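PDB 6L6J: Oxidored_FMN domain-containing protein, which acts as a 6-hydroxypseudooxynicotine amine oxidase, carrying a flavin mononucleotide and a [4Fe-4S] cluster that probably serve as its redox cofactors. Local coordinates for residues F273-Q278 against R298-D303; R23-P28 against L314-A319; L255-V260 against P292-G297. All coordinates share one frame; numbering follows the deposited sequence.

Contact 1 (F273-Q278 against R298-D303). With FMN (flavin mononucleotide), chain B.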
loop_
_atom_site.group_PDB
_atom_site.type_symbol
_atom_site.label_atom_id
_atom_site.label_comp_id
_atom_site.label_asym_id
_atom_site.label_seq_id
_atom_site.Cartn_x
_atom_site.Cartn_y
_atom_site.Cartn_z
ATOM N N PHE A 273 10.655 7.181 0.875
ATOM C CA PHE A 273 11.613 6.112 1.258
ATOM C C PHE A 273 12.074 5.386 -0.003
ATOM O O PHE A 273 11.368 5.511 -0.975
ATOM C CB PHE A 273 10.953 5.220 2.312
ATOM C CG PHE A 273 10.460 5.958 3.533
ATOM C CD1 PHE A 273 9.272 6.672 3.494
ATOM C CD2 PHE A 273 11.173 5.936 4.728
ATOM C CE1 PHE A 273 8.808 7.351 4.619
ATOM C CE2 PHE A 273 10.714 6.616 5.848
ATOM C CZ PHE A 273 9.530 7.326 5.794
ATOM N N GLU A 274 13.235 4.721 0.014
ATOM C CA GLU A 274 13.633 3.686 -0.996
ATOM C C GLU A 274 13.967 2.380 -0.264
ATOM O O GLU A 274 13.801 2.327 0.969
ATOM C CB GLU A 274 14.775 4.180 -1.907
ATOM C CG GLU A 274 14.887 3.464 -3.296
ATOM C CD GLU A 274 13.714 3.470 -4.287
ATOM O OE1 GLU A 274 12.614 3.956 -3.941
ATOM O OE2 GLU A 274 13.881 2.990 -5.400
ATOM N N GLU A 275 14.374 1.354 -1.014
ATOM C CA GLU A 275 14.645 -0.018 -0.517
ATOM C C GLU A 275 15.541 -0.024 0.720
ATOM O O GLU A 275 16.483 0.729 0.783
ATOM C CB GLU A 275 15.344 -0.860 -1.574
ATOM C CG GLU A 275 14.398 -1.440 -2.591
ATOM C CD GLU A 275 15.043 -2.578 -3.349
ATOM O OE1 GLU A 275 15.127 -3.726 -2.784
ATOM O OE2 GLU A 275 15.475 -2.287 -4.495
ATOM N N GLY A 276 15.262 -0.940 1.635
ATOM C CA GLY A 276 16.100 -1.223 2.810
ATOM C C GLY A 276 16.444 0.045 3.552
ATOM O O GLY A 276 17.596 0.166 3.930
ATOM N N GLN A 277 15.463 0.939 3.719
ATOM C CA GLN A 277 15.581 2.218 4.478
ATOM C C GLN A 277 15.659 1.913 5.982
ATOM O O GLN A 277 16.160 2.787 6.735
ATOM C CB GLN A 277 14.431 3.183 4.145
ATOM C CG GLN A 277 13.031 2.657 4.504
ATOM C CD GLN A 277 12.514 2.990 5.899
ATOM O OE1 GLN A 277 13.185 3.688 6.688
ATOM N NE2 GLN A 277 11.313 2.469 6.211
ATOM N N GLN A 278 15.207 0.725 6.406
ATOM C CA GLN A 278 15.114 0.353 7.846
ATOM C C GLN A 278 16.457 -0.199 8.325
ATOM O O GLN A 278 16.631 -0.350 9.557
ATOM C CB GLN A 278 14.033 -0.686 8.111
ATOM C CG GLN A 278 12.653 -0.296 7.594
ATOM C CD GLN A 278 11.550 -0.945 8.403
ATOM O OE1 GLN A 278 11.799 -1.745 9.300
ATOM N NE2 GLN A 278 10.306 -0.607 8.098
ATOM N N ARG A 298 10.826 -2.888 1.717
ATOM C CA ARG A 298 10.206 -2.873 0.365
ATOM C C ARG A 298 11.138 -3.597 -0.614
ATOM O O ARG A 298 11.354 -3.084 -1.729
ATOM C CB ARG A 298 9.913 -1.436 -0.077
ATOM C CG ARG A 298 8.656 -1.309 -0.928
ATOM C CD ARG A 298 8.765 -0.275 -2.033
ATOM N NE ARG A 298 9.197 1.014 -1.521
ATOM C CZ ARG A 298 10.004 1.858 -2.151
ATOM N NH1 ARG A 298 10.440 1.591 -3.367
ATOM N NH2 ARG A 298 10.360 2.981 -1.556
ATOM N N PHE A 299 11.642 -4.767 -0.207
ATOM C CA PHE A 299 12.697 -5.515 -0.938
ATOM C C PHE A 299 12.125 -5.988 -2.277
ATOM O O PHE A 299 11.100 -6.676 -2.284
ATOM C CB PHE A 299 13.259 -6.629 -0.060
ATOM C CG PHE A 299 14.032 -6.159 1.151
ATOM C CD1 PHE A 299 15.101 -5.272 1.027
ATOM C CD2 PHE A 299 13.729 -6.643 2.416
ATOM C CE1 PHE A 299 15.825 -4.877 2.143
ATOM C CE2 PHE A 299 14.470 -6.260 3.526
ATOM C CZ PHE A 299 15.512 -5.375 3.387
ATOM N N THR A 300 12.782 -5.599 -3.374
ATOM C CA THR A 300 12.380 -5.881 -4.782
ATOM C C THR A 300 13.571 -6.369 -5.613
ATOM O O THR A 300 13.342 -7.169 -6.531
ATOM C CB THR A 300 11.793 -4.624 -5.439
ATOM O OG1 THR A 300 11.030 -3.938 -4.442
ATOM C CG2 THR A 300 10.949 -4.961 -6.649
ATOM N N SER A 301 14.763 -5.812 -5.362
ATOM C CA SER A 301 16.061 -6.202 -5.970
ATOM C C SER A 301 16.557 -7.498 -5.339
ATOM O O SER A 301 16.856 -7.541 -4.141
ATOM C CB SER A 301 17.108 -5.121 -5.827
ATOM O OG SER A 301 18.383 -5.548 -6.343
ATOM N N PRO A 302 16.689 -8.580 -6.139
ATOM C CA PRO A 302 17.250 -9.835 -5.638
ATOM C C PRO A 302 18.676 -9.692 -5.086
ATOM O O PRO A 302 19.002 -10.406 -4.151
ATOM C CB PRO A 302 17.251 -10.765 -6.864
ATOM C CG PRO A 302 16.248 -10.138 -7.824
ATOM C CD PRO A 302 16.313 -8.649 -7.561
ATOM N N ASP A 303 19.473 -8.776 -5.652
ATOM C CA ASP A 303 20.887 -8.507 -5.244
ATOM C C ASP A 303 20.921 -7.752 -3.906
ATOM O O ASP A 303 21.824 -8.022 -3.085
ATOM C CB ASP A 303 21.622 -7.791 -6.366
ATOM C CG ASP A 303 21.677 -8.622 -7.635
ATOM O OD1 ASP A 303 21.791 -9.854 -7.517
ATOM O OD2 ASP A 303 21.587 -8.047 -8.727
HETATM N N1 FMN B . 1.986 -4.920 9.923
HETATM C C2 FMN B . 1.485 -5.573 11.021
HETATM O O2 FMN B . 2.270 -5.829 11.939
HETATM N N3 FMN B . 0.217 -5.982 11.156
HETATM C C4 FMN B . -0.682 -5.765 10.182
HETATM O O4 FMN B . -1.847 -6.137 10.309
HETATM C C4A FMN B . -0.244 -5.037 8.958
HETATM N N5 FMN B . -1.103 -4.780 7.942
HETATM C C5A FMN B . -0.636 -4.186 6.820
HETATM C C6 FMN B . -1.495 -3.987 5.742
HETATM C C7 FMN B . -1.006 -3.398 4.593
HETATM C C7M FMN B . -1.948 -3.136 3.482
HETATM C C8 FMN B . 0.406 -3.013 4.482
HETATM C C8M FMN B . 0.949 -2.338 3.257
HETATM C C9 FMN B . 1.266 -3.204 5.530
HETATM C C9A FMN B . 0.813 -3.790 6.704
HETATM N N10 FMN B . 1.688 -4.037 7.771
HETATM C C10 FMN B . 1.180 -4.652 8.889
HETATM C "C1'" FMN B . 3.140 -3.674 7.727
HETATM C "C2'" FMN B . 3.930 -4.720 6.964
HETATM O "O2'" FMN B . 3.892 -5.908 7.734
HETATM C "C3'" FMN B . 5.362 -4.330 6.749
HETATM O "O3'" FMN B . 6.013 -4.252 8.017
HETATM C "C4'" FMN B . 5.548 -3.008 6.004
HETATM O "O4'" FMN B . 4.634 -2.933 4.884
HETATM C "C5'" FMN B . 6.991 -2.828 5.552
HETATM O "O5'" FMN B . 7.310 -3.878 4.656
HETATM P P FMN B . 7.171 -3.667 3.056
HETATM O O1P FMN B . 8.162 -2.584 2.695
HETATM O O2P FMN B . 7.511 -5.026 2.529
HETATM O O3P FMN B . 5.725 -3.269 2.828
#
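E274 and R298 carry the charged part of this contact. E274 OE1 sits 3.3 Å from R298 NH1 in a salt bridge that lies in the guanidinium plane; OE1 is met from above the carboxylate plane, and the two planes stand 72° apart. The other oxygen, E274 OE2, pairs with R441, so the carboxylate links two arginines. R298 NH2 also makes a weak bond to the carbonyl F273 O, and E275 N lies over one face of the guanidinium.

The bonds to backbone amides gather on the E275 carboxylate. Its chain extends beyond CG and delivers OE1 to two consecutive amides: T300 N at 3.1 Å, almost straight (169°), and S301 N, a weaker bond. T300 OG1 closes the turn on R298 O at 2.9 Å.

Apolar packing is slight: F299 CE1 rests 3.7 Å from G276 CA, the ring meeting the glycine obliquely.

S301 caps the helix 302-310 through a weak bond to A304 N, while R298 N makes a weak bond to FMN O1P. This turn between strand 293-296 and that helix belongs to the phosphate-binding end of a TIM barrel, as in other flavin oxidoreductases of the family.

Contact 2 (R23-P28 against L314-A319). With FMN (flavin mononucleotide), chain B.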
loop_
_atom_site.group_PDB
_atom_site.type_symbol
_atom_site.label_atom_id
_atom_site.label_comp_id
_atom_site.label_asym_id
_atom_site.label_seq_id
_atom_site.Cartn_x
_atom_site.Cartn_y
_atom_site.Cartn_z
ATOM N N ARG A 23 14.197 -18.278 2.291
ATOM C CA ARG A 23 14.392 -17.032 3.071
ATOM C C ARG A 23 13.331 -16.000 2.710
ATOM O O ARG A 23 13.369 -14.928 3.335
ATOM C CB ARG A 23 15.775 -16.437 2.810
ATOM C CG ARG A 23 16.931 -17.376 3.130
ATOM C CD ARG A 23 18.201 -16.608 3.386
ATOM N NE ARG A 23 19.349 -17.466 3.561
ATOM C CZ ARG A 23 19.939 -17.767 4.723
ATOM N NH1 ARG A 23 19.473 -17.276 5.858
ATOM N NH2 ARG A 23 20.985 -18.590 4.734
ATOM N N PHE A 24 12.449 -16.283 1.740
ATOM C CA PHE A 24 11.312 -15.378 1.402
ATOM C C PHE A 24 10.190 -15.544 2.442
ATOM O O PHE A 24 9.626 -16.636 2.563
ATOM C CB PHE A 24 10.789 -15.619 -0.004
ATOM C CG PHE A 24 11.830 -15.478 -1.070
ATOM C CD1 PHE A 24 12.181 -14.229 -1.538
ATOM C CD2 PHE A 24 12.460 -16.586 -1.595
ATOM C CE1 PHE A 24 13.142 -14.080 -2.525
ATOM C CE2 PHE A 24 13.418 -16.437 -2.591
ATOM C CZ PHE A 24 13.746 -15.185 -3.059
ATOM N N TYR A 25 9.875 -14.467 3.166
ATOM C CA TYR A 25 9.001 -14.492 4.358
ATOM C C TYR A 25 7.949 -13.403 4.216
ATOM O O TYR A 25 8.328 -12.269 4.066
ATOM C CB TYR A 25 9.860 -14.290 5.603
ATOM C CG TYR A 25 9.164 -14.461 6.926
ATOM C CD1 TYR A 25 8.273 -13.522 7.404
ATOM C CD2 TYR A 25 9.457 -15.536 7.735
ATOM C CE1 TYR A 25 7.676 -13.650 8.647
ATOM C CE2 TYR A 25 8.874 -15.684 8.978
ATOM C CZ TYR A 25 7.995 -14.731 9.447
ATOM O OH TYR A 25 7.461 -14.889 10.687
ATOM N N VAL A 26 6.672 -13.750 4.283
ATOM C CA VAL A 26 5.577 -12.750 4.136
ATOM C C VAL A 26 5.154 -12.331 5.539
ATOM O O VAL A 26 4.580 -13.172 6.271
ATOM C CB VAL A 26 4.396 -13.282 3.308
ATOM C CG1 VAL A 26 3.279 -12.245 3.227
ATOM C CG2 VAL A 26 4.847 -13.716 1.923
ATOM N N VAL A 27 5.440 -11.080 5.881
ATOM C CA VAL A 27 5.213 -10.515 7.240
ATOM C C VAL A 27 3.725 -10.222 7.379
ATOM O O VAL A 27 3.022 -10.098 6.379
ATOM C CB VAL A 27 6.084 -9.275 7.492
ATOM C CG1 VAL A 27 7.519 -9.678 7.771
ATOM C CG2 VAL A 27 6.025 -8.272 6.339
ATOM N N PRO A 28 3.194 -10.156 8.618
ATOM C CA PRO A 28 1.776 -9.898 8.833
ATOM C C PRO A 28 1.391 -8.591 8.133
ATOM O O PRO A 28 2.053 -7.598 8.349
ATOM C CB PRO A 28 1.594 -9.742 10.355
ATOM C CG PRO A 28 2.874 -10.242 10.973
ATOM C CD PRO A 28 3.935 -10.306 9.881
ATOM N N LEU A 314 20.180 -9.402 8.074
ATOM C CA LEU A 314 18.988 -10.271 8.260
ATOM C C LEU A 314 19.332 -11.748 8.026
ATOM O O LEU A 314 20.310 -12.040 7.308
ATOM C CB LEU A 314 17.908 -9.827 7.259
ATOM C CG LEU A 314 17.475 -8.361 7.327
ATOM C CD1 LEU A 314 16.497 -8.035 6.212
ATOM C CD2 LEU A 314 16.868 -8.051 8.679
ATOM N N ASP A 315 18.510 -12.646 8.563
ATOM C CA ASP A 315 18.504 -14.087 8.187
ATOM C C ASP A 315 17.398 -14.296 7.160
ATOM O O ASP A 315 17.580 -15.138 6.270
ATOM C CB ASP A 315 18.322 -14.968 9.415
ATOM C CG ASP A 315 19.439 -14.736 10.406
ATOM O OD1 ASP A 315 20.592 -15.084 10.063
ATOM O OD2 ASP A 315 19.149 -14.141 11.492
ATOM N N LEU A 316 16.309 -13.528 7.276
ATOM C CA LEU A 316 15.096 -13.685 6.434
ATOM C C LEU A 316 14.731 -12.357 5.766
ATOM O O LEU A 316 14.702 -11.328 6.456
ATOM C CB LEU A 316 13.970 -14.209 7.319
ATOM C CG LEU A 316 14.169 -15.631 7.824
ATOM C CD1 LEU A 316 13.208 -15.951 8.961
ATOM C CD2 LEU A 316 14.004 -16.627 6.685
ATOM N N ILE A 317 14.495 -12.404 4.457
ATOM C CA ILE A 317 13.959 -11.285 3.633
ATOM C C ILE A 317 12.465 -11.142 3.967
ATOM O O ILE A 317 11.634 -11.918 3.391
ATOM C CB ILE A 317 14.214 -11.561 2.135
ATOM C CG1 ILE A 317 15.708 -11.739 1.850
ATOM C CG2 ILE A 317 13.605 -10.495 1.233
ATOM C CD1 ILE A 317 16.586 -10.645 2.419
ATOM N N GLY A 318 12.140 -10.212 4.871
ATOM C CA GLY A 318 10.745 -9.868 5.198
ATOM C C GLY A 318 10.116 -9.056 4.083
ATOM O O GLY A 318 10.778 -8.116 3.616
ATOM N N ALA A 319 8.893 -9.394 3.682
ATOM C CA ALA A 319 8.134 -8.607 2.678
ATOM C C ALA A 319 6.640 -8.596 2.997
ATOM O O ALA A 319 6.115 -9.614 3.457
ATOM C CB ALA A 319 8.385 -9.135 1.294
HETATM N N1 FMN B . 1.986 -4.920 9.923
HETATM C C2 FMN B . 1.485 -5.573 11.021
HETATM O O2 FMN B . 2.270 -5.829 11.939
HETATM N N3 FMN B . 0.217 -5.982 11.156
HETATM C C4 FMN B . -0.682 -5.765 10.182
HETATM O O4 FMN B . -1.847 -6.137 10.309
HETATM C C4A FMN B . -0.244 -5.037 8.958
HETATM N N5 FMN B . -1.103 -4.780 7.942
HETATM C C5A FMN B . -0.636 -4.186 6.820
HETATM C C6 FMN B . -1.495 -3.987 5.742
HETATM C C7 FMN B . -1.006 -3.398 4.593
HETATM C C7M FMN B . -1.948 -3.136 3.482
HETATM C C8 FMN B . 0.406 -3.013 4.482
HETATM C C8M FMN B . 0.949 -2.338 3.257
HETATM C C9 FMN B . 1.266 -3.204 5.530
HETATM C C9A FMN B . 0.813 -3.790 6.704
HETATM N N10 FMN B . 1.688 -4.037 7.771
HETATM C C10 FMN B . 1.180 -4.652 8.889
HETATM C "C1'" FMN B . 3.140 -3.674 7.727
HETATM C "C2'" FMN B . 3.930 -4.720 6.964
HETATM O "O2'" FMN B . 3.892 -5.908 7.734
HETATM C "C3'" FMN B . 5.362 -4.330 6.749
HETATM O "O3'" FMN B . 6.013 -4.252 8.017
HETATM C "C4'" FMN B . 5.548 -3.008 6.004
HETATM O "O4'" FMN B . 4.634 -2.933 4.884
HETATM C "C5'" FMN B . 6.991 -2.828 5.552
HETATM O "O5'" FMN B . 7.310 -3.878 4.656
HETATM P P FMN B . 7.171 -3.667 3.056
HETATM O O1P FMN B . 8.162 -2.584 2.695
HETATM O O2P FMN B . 7.511 -5.026 2.529
HETATM O O3P FMN B . 5.725 -3.269 2.828
#
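A319 and V27 meet at the tightly packed end, where V27 N gives its hydrogen to A319 O at 2.9 Å. From there the backbones of 24-26 and 316-319 run side by side in parallel register, F24 beside I317, Y25 beside G318 and V26 beside A319. Y25 gives and takes in turn: its N bonds to I317 O at 3.1 Å, and its O receives A319 N at 3.0 Å. One step back, I317 N reaches R23 O.

The Y25 ring, with CG anti to the backbone N (chi1 -172°), carries CD2 to 4.0 Å from L316 CD1, the two side chains meeting obliquely. Its hydroxyl bonds to that of Y168. V27 CG1 lies 4.1 Å from G318 CA. On the face with F24 and I317, both side chains touch M305 of helix 302-310.

These are the first and last of the eight barrel strands, so their pairing closes the TIM barrel. The closure leads straight to the flavin: P28 O accepts FMN O2' at 2.6 Å, and A319 CA lies near the phosphate.

The N-terminal end is the solvent side: R23 and D315 are both partly exposed. L316 CD2 packs on R23 CA at 3.7 Å. R23 stays extended from CG to NE and places NH1 2.9 Å from D315 O, on a lone pair and nearly in the guanidinium plane. R23 NE goes to I8 O, whereas the D315 carboxylate turns to K286 and V293 N. An alanine in place of R23 would probably leave D315 O and I8 O without these side-chain donors and weaken the side-chain tie at this end.

Contact 3 (L255-V260 against P292-G297). With FMN (flavin mononucleotide), chain B.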
loop_
_atom_site.group_PDB
_atom_site.type_symbol
_atom_site.label_atom_id
_atom_site.label_comp_id
_atom_site.label_asym_id
_atom_site.label_seq_id
_atom_site.Cartn_x
_atom_site.Cartn_y
_atom_site.Cartn_z
ATOM N N LEU A 255 12.188 -16.392 16.860
ATOM C CA LEU A 255 12.302 -15.433 15.729
ATOM C C LEU A 255 12.087 -14.018 16.268
ATOM O O LEU A 255 11.121 -13.822 17.049
ATOM C CB LEU A 255 11.251 -15.790 14.669
ATOM C CG LEU A 255 11.118 -14.871 13.442
ATOM C CD1 LEU A 255 12.172 -15.166 12.390
ATOM C CD2 LEU A 255 9.749 -15.038 12.795
ATOM N N TRP A 256 12.965 -13.092 15.888
ATOM C CA TRP A 256 12.761 -11.627 16.010
ATOM C C TRP A 256 12.254 -11.092 14.671
ATOM O O TRP A 256 13.024 -11.157 13.687
ATOM C CB TRP A 256 14.052 -10.934 16.430
ATOM C CG TRP A 256 14.385 -11.147 17.870
ATOM C CD1 TRP A 256 15.234 -12.076 18.395
ATOM C CD2 TRP A 256 13.866 -10.400 18.982
ATOM N NE1 TRP A 256 15.275 -11.955 19.756
ATOM C CE2 TRP A 256 14.440 -10.946 20.146
ATOM C CE3 TRP A 256 12.990 -9.316 19.104
ATOM C CZ2 TRP A 256 14.153 -10.458 21.415
ATOM C CZ3 TRP A 256 12.713 -8.830 20.365
ATOM C CH2 TRP A 256 13.291 -9.394 21.503
ATOM N N ASP A 257 11.019 -10.584 14.635
ATOM C CA ASP A 257 10.468 -9.816 13.480
ATOM C C ASP A 257 10.540 -8.315 13.806
ATOM O O ASP A 257 9.780 -7.874 14.713
ATOM C CB ASP A 257 9.041 -10.263 13.132
ATOM C CG ASP A 257 8.527 -9.641 11.843
ATOM O OD1 ASP A 257 9.075 -8.589 11.419
ATOM O OD2 ASP A 257 7.607 -10.217 11.257
ATOM N N VAL A 258 11.419 -7.554 13.130
ATOM C CA VAL A 258 11.800 -6.183 13.598
ATOM C C VAL A 258 11.599 -5.139 12.491
ATOM O O VAL A 258 12.036 -5.349 11.327
ATOM C CB VAL A 258 13.218 -6.111 14.212
ATOM C CG1 VAL A 258 13.291 -6.849 15.544
ATOM C CG2 VAL A 258 14.304 -6.575 13.251
ATOM N N ASN A 259 10.992 -4.019 12.896
ATOM C CA ASN A 259 10.610 -2.886 12.015
ATOM C C ASN A 259 10.605 -1.585 12.835
ATOM O O ASN A 259 11.031 -1.619 14.007
ATOM C CB ASN A 259 9.277 -3.192 11.320
ATOM C CG ASN A 259 8.090 -3.177 12.263
ATOM O OD1 ASN A 259 8.252 -3.037 13.482
ATOM N ND2 ASN A 259 6.895 -3.340 11.705
ATOM N N VAL A 260 10.116 -0.484 12.252
ATOM C CA VAL A 260 10.086 0.862 12.910
ATOM C C VAL A 260 8.633 1.214 13.272
ATOM O O VAL A 260 7.711 0.973 12.450
ATOM C CB VAL A 260 10.741 1.932 12.021
ATOM C CG1 VAL A 260 12.192 1.584 11.737
ATOM C CG2 VAL A 260 9.981 2.149 10.719
ATOM N N PRO A 292 17.228 -16.238 14.468
ATOM C CA PRO A 292 16.962 -15.735 13.118
ATOM C C PRO A 292 16.203 -14.400 13.160
ATOM O O PRO A 292 15.294 -14.286 13.941
ATOM C CB PRO A 292 16.090 -16.792 12.431
ATOM C CG PRO A 292 16.168 -18.009 13.330
ATOM C CD PRO A 292 16.617 -17.548 14.708
ATOM N N VAL A 293 16.635 -13.420 12.366
ATOM C CA VAL A 293 16.033 -12.060 12.332
ATOM C C VAL A 293 15.403 -11.868 10.952
ATOM O O VAL A 293 16.102 -12.108 9.913
ATOM C CB VAL A 293 17.067 -10.960 12.647
ATOM C CG1 VAL A 293 16.453 -9.571 12.616
ATOM C CG2 VAL A 293 17.749 -11.189 13.986
ATOM N N VAL A 294 14.133 -11.467 10.951
ATOM C CA VAL A 294 13.393 -11.060 9.726
ATOM C C VAL A 294 13.151 -9.550 9.807
ATOM O O VAL A 294 12.670 -9.076 10.837
ATOM C CB VAL A 294 12.070 -11.832 9.536
ATOM C CG1 VAL A 294 11.164 -11.792 10.766
ATOM C CG2 VAL A 294 11.319 -11.332 8.302
ATOM N N GLY A 295 13.479 -8.843 8.742
ATOM C CA GLY A 295 13.236 -7.411 8.590
ATOM C C GLY A 295 12.625 -7.142 7.234
ATOM O O GLY A 295 12.606 -8.065 6.383
ATOM N N VAL A 296 12.158 -5.910 7.035
ATOM C CA VAL A 296 11.444 -5.471 5.804
ATOM C C VAL A 296 12.155 -4.227 5.266
ATOM O O VAL A 296 12.801 -3.519 6.053
ATOM C CB VAL A 296 9.947 -5.237 6.108
ATOM C CG1 VAL A 296 9.250 -6.534 6.531
ATOM C CG2 VAL A 296 9.753 -4.167 7.178
ATOM N N GLY A 297 12.062 -3.993 3.957
ATOM C CA GLY A 297 12.624 -2.789 3.323
ATOM C C GLY A 297 12.087 -2.582 1.930
ATOM O O GLY A 297 12.829 -2.158 1.054
HETATM N N1 FMN B . 1.986 -4.920 9.923
HETATM C C2 FMN B . 1.485 -5.573 11.021
HETATM O O2 FMN B . 2.270 -5.829 11.939
HETATM N N3 FMN B . 0.217 -5.982 11.156
HETATM C C4 FMN B . -0.682 -5.765 10.182
HETATM O O4 FMN B . -1.847 -6.137 10.309
HETATM C C4A FMN B . -0.244 -5.037 8.958
HETATM N N5 FMN B . -1.103 -4.780 7.942
HETATM C C5A FMN B . -0.636 -4.186 6.820
HETATM C C6 FMN B . -1.495 -3.987 5.742
HETATM C C7 FMN B . -1.006 -3.398 4.593
HETATM C C7M FMN B . -1.948 -3.136 3.482
HETATM C C8 FMN B . 0.406 -3.013 4.482
HETATM C C8M FMN B . 0.949 -2.338 3.257
HETATM C C9 FMN B . 1.266 -3.204 5.530
HETATM C C9A FMN B . 0.813 -3.790 6.704
HETATM N N10 FMN B . 1.688 -4.037 7.771
HETATM C C10 FMN B . 1.180 -4.652 8.889
HETATM C "C1'" FMN B . 3.140 -3.674 7.727
HETATM C "C2'" FMN B . 3.930 -4.720 6.964
HETATM O "O2'" FMN B . 3.892 -5.908 7.734
HETATM C "C3'" FMN B . 5.362 -4.330 6.749
HETATM O "O3'" FMN B . 6.013 -4.252 8.017
HETATM C "C4'" FMN B . 5.548 -3.008 6.004
HETATM O "O4'" FMN B . 4.634 -2.933 4.884
HETATM C "C5'" FMN B . 6.991 -2.828 5.552
HETATM O "O5'" FMN B . 7.310 -3.878 4.656
HETATM P P FMN B . 7.171 -3.667 3.056
HETATM O O1P FMN B . 8.162 -2.584 2.695
HETATM O O2P FMN B . 7.511 -5.026 2.529
HETATM O O3P FMN B . 5.725 -3.269 2.828
#
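V294 meets D257 and L255 with a single methyl. With chi1 at 52°, its CG1 stands between the backbone N and the carbonyl carbon and points across the strand pair, 3.5 Å from D257 CB. L255 crosses the same methyl at a slant: its CG is anti to the backbone N (chi1 176°), which brings CD1 to 3.9 Å from V294 CG1. The carboxylate of D257 turns to other partners, R224 in a salt bridge and the hydroxyl of Y168.

On the opposite face of the sheet, V258 and V293 lie obliquely against each other, CG2 of V258 3.7 Å from CG1 of V293. W256 adds only its CB there, and its indole NE1 bonds to A250 O.

Three backbone bonds hold the pair: W256 N to P292 O, V294 N to W256 O at 3.0 Å, and V258 N to V294 O at 3.0 Å. Beyond V258 the strands part, and V296 CB comes to 3.3 Å from FMN O5'.

Strand 220-229 flanks 255-261 and strand 316-319 flanks 293-296 in the parallel barrel, while helix 285-288 packs outside on V258 and V293 and Y25 touches L255 and V294 from within.

In the fold
Contacts 2 and 3 are buried pairings of neighbouring parallel strands in one barrel, joined directly where V293 O receives L316 N and D315 OD2 receives V293 N. Both rest mainly on backbone hydrogen bonds and apolar packing, contact 2 adding an arginine at its solvent end. Contact 1 is only partly buried and has no paired strands: its chemistry is carboxylates, a guanidinium and backbone amides, laid out in loops at the barrel mouth. Its second segment follows directly on that of contact 3, and G276 N probably bonds to G297 O. F299 packs on G318 and I317 of contact 2. All three touch the FMN: contact 1 at the phosphate, contact 2 at the ribityl O2' and the phosphate, contact 3 mainly at O5'.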